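Local coordinates for capsule biosynthesis protein capD (Bacillus anthracis, PDB 3G9K), which cleaves the poly-gamma-D-glutamate capsule and joins it by an amide bond to meso-diaminopimelic acid in the peptidoglycan, at the interface of chains A and B. Coordinates in Å, arbitrary orientation; residue numbers count along the deposited sequence, not the author numbering. Chains: chain A, Capsule biosynthesis protein capD; chain B, Capsule biosynthesis protein capD.

The interface of chains A and B. Residues chain A 65, 177-178, 181, 193, 198, 201-202; chain B 30-31, 33.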
loop_
_atom_site.group_PDB
_atom_site.type_symbol
_atom_site.label_atom_id
_atom_site.label_comp_id
_atom_site.label_asym_id
_atom_site.label_seq_id
_atom_site.Cartn_x
_atom_site.Cartn_y
_atom_site.Cartn_z
ATOM N N ILE A 65 0.428 -12.604 5.514
ATOM C CA ILE A 65 1.340 -13.637 4.994
ATOM C C ILE A 65 0.704 -14.364 3.804
ATOM O O ILE A 65 1.416 -14.993 3.035
ATOM C CB ILE A 65 1.890 -14.625 6.066
ATOM C CG1 ILE A 65 0.776 -15.411 6.783
ATOM C CG2 ILE A 65 2.669 -13.850 7.087
ATOM C CD1 ILE A 65 1.289 -16.420 7.778
ATOM N N ASP A 177 -3.805 -20.202 15.807
ATOM C CA ASP A 177 -3.334 -20.848 14.574
ATOM C C ASP A 177 -2.279 -20.006 13.879
ATOM O O ASP A 177 -1.247 -20.546 13.457
ATOM C CB ASP A 177 -4.474 -21.114 13.570
ATOM C CG ASP A 177 -5.499 -22.151 14.054
ATOM O OD1 ASP A 177 -5.291 -22.798 15.082
ATOM O OD2 ASP A 177 -6.505 -22.361 13.335
ATOM N N LEU A 178 -2.532 -18.703 13.737
ATOM C CA LEU A 178 -1.558 -17.800 13.130
ATOM C C LEU A 178 -0.251 -17.708 13.924
ATOM O O LEU A 178 0.827 -17.622 13.326
ATOM C CB LEU A 178 -2.150 -16.385 12.886
ATOM C CG LEU A 178 -1.291 -15.302 12.220
ATOM C CD1 LEU A 178 -0.784 -15.750 10.833
ATOM C CD2 LEU A 178 -2.095 -13.957 12.116
ATOM N N THR A 181 1.806 -20.651 12.990
ATOM C CA THR A 181 2.426 -20.474 11.690
ATOM C C THR A 181 3.603 -19.526 11.781
ATOM O O THR A 181 4.674 -19.800 11.234
ATOM C CB THR A 181 1.406 -19.992 10.615
ATOM O OG1 THR A 181 0.328 -20.944 10.539
ATOM C CG2 THR A 181 2.066 -19.775 9.163
ATOM N N PHE A 193 6.959 -21.751 5.694
ATOM C CA PHE A 193 5.732 -21.368 4.965
ATOM C C PHE A 193 5.630 -22.124 3.626
ATOM O O PHE A 193 4.578 -22.668 3.332
ATOM C CB PHE A 193 5.737 -19.865 4.727
ATOM C CG PHE A 193 4.493 -19.314 4.055
ATOM C CD1 PHE A 193 3.419 -18.863 4.809
ATOM C CD2 PHE A 193 4.434 -19.163 2.668
ATOM C CE1 PHE A 193 2.298 -18.327 4.217
ATOM C CE2 PHE A 193 3.304 -18.618 2.066
ATOM C CZ PHE A 193 2.241 -18.215 2.828
ATOM N N VAL A 198 2.661 -26.203 6.418
ATOM C CA VAL A 198 1.976 -25.004 6.058
ATOM C C VAL A 198 1.715 -25.034 4.561
ATOM O O VAL A 198 0.608 -24.714 4.130
ATOM C CB VAL A 198 2.738 -23.719 6.419
ATOM C CG1 VAL A 198 2.028 -22.469 5.790
ATOM C CG2 VAL A 198 2.802 -23.578 7.938
ATOM N N ALA A 201 -1.089 -27.210 3.838
ATOM C CA ALA A 201 -2.354 -26.517 4.117
ATOM C C ALA A 201 -2.759 -25.571 2.983
ATOM O O ALA A 201 -3.943 -25.549 2.589
ATOM C CB ALA A 201 -2.270 -25.726 5.430
ATOM N N ILE A 202 -1.803 -24.789 2.495
ATOM C CA ILE A 202 -2.039 -23.873 1.367
ATOM C C ILE A 202 -2.421 -24.635 0.111
ATOM O O ILE A 202 -3.311 -24.213 -0.672
ATOM C CB ILE A 202 -0.804 -23.015 1.051
ATOM C CG1 ILE A 202 -0.438 -22.108 2.239
ATOM C CG2 ILE A 202 -1.030 -22.134 -0.215
ATOM C CD1 ILE A 202 0.995 -21.509 2.115
ATOM N N THR B 30 -6.527 -20.590 5.916
ATOM C CA THR B 30 -5.870 -21.782 6.390
ATOM C C THR B 30 -4.643 -21.394 7.211
ATOM O O THR B 30 -4.084 -20.292 7.038
ATOM C CB THR B 30 -5.533 -22.794 5.228
ATOM O OG1 THR B 30 -5.391 -24.126 5.772
ATOM C CG2 THR B 30 -4.268 -22.361 4.449
ATOM N N ALA B 31 -4.262 -22.277 8.144
ATOM C CA ALA B 31 -3.022 -22.069 8.931
ATOM C C ALA B 31 -3.026 -20.675 9.582
ATOM O O ALA B 31 -1.983 -20.083 9.790
ATOM C CB ALA B 31 -1.788 -22.265 8.033
ATOM N N PHE B 33 -4.382 -17.813 8.482
ATOM C CA PHE B 33 -4.334 -16.614 7.626
ATOM C C PHE B 33 -5.244 -16.711 6.413
ATOM O O PHE B 33 -5.577 -17.812 5.974
ATOM C CB PHE B 33 -2.883 -16.297 7.224
ATOM C CG PHE B 33 -2.228 -17.356 6.382
ATOM C CD1 PHE B 33 -2.257 -17.275 4.986
ATOM C CD2 PHE B 33 -1.549 -18.409 6.974
ATOM C CE1 PHE B 33 -1.637 -18.233 4.215
ATOM C CE2 PHE B 33 -0.946 -19.395 6.185
ATOM C CZ PHE B 33 -1.013 -19.285 4.799
HETATM O O HOH W 1 -5.628 -26.646 4.472
#
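B:Phe33 of the small chain pushes its ring into an apolar pocket of the large chain, lined by A:Ile65 from a loop, A:Phe193 from helix 191-194, and A:Val198 and A:Ile202 from helix 196-206. Its CG sits in the crowded position between the backbone N and the carbonyl carbon (chi1 64°). From the base outward, CB and CG meet CG1 of A:Ile65, whose side chain crosses that of the phenylalanine at about a right angle. A:Ile65 CG1 lies over one face of the B:Phe33 ring, 3.9 Å from its centroid, in a CH-pi contact. Next along the ring, CD2 of B:Phe33 packs against the terminal methyl CD1 of A:Ile65 at 3.6 Å. Farther out, CE1 and CE2 both approach CE1 of A:Phe193, which sits over the same face as A:Ile65. At the tip, CZ of B:Phe33 comes within 3.5 Å of CE1 of A:Phe193. The two aromatic side chains cross obliquely. Beyond the tip, CZ of B:Phe33 meets A:Ile202 CG1 at 3.9 Å, while the CD1 methyl of A:Ile202 also lies over a face of the A:Phe193 ring, bracing this wall of the pocket. The opposite face of the B:Phe33 ring is backed, toward its rim, by the main-chain carbonyl O of B:Thr30.

Polar links flank this plug. The hydroxyl OG1 of A:Thr181 is placed beside its own backbone N (chi1 -57°). A:Thr181 OG1 donates a 2.6 Å hydrogen bond to the carbonyl O of B:Ala31. It approaches from above the carbonyl plane, with a C=O...donor angle of 131°. Toward helix 196-206, a water bridges B:Thr30 OG1 and A:Ala201 O, at 2.8 Å from each. Beside this bridge, the CG2 methyl of B:Thr30 makes an apolar contact with A:Ala201 CB at 4.0 Å. Together the aromatic plug and its flanking contacts fasten the small-chain segment 30-33 to the large-chain helices, which would help hold together the two chains derived from one precursor in this gamma-glutamyltransferase-family enzyme.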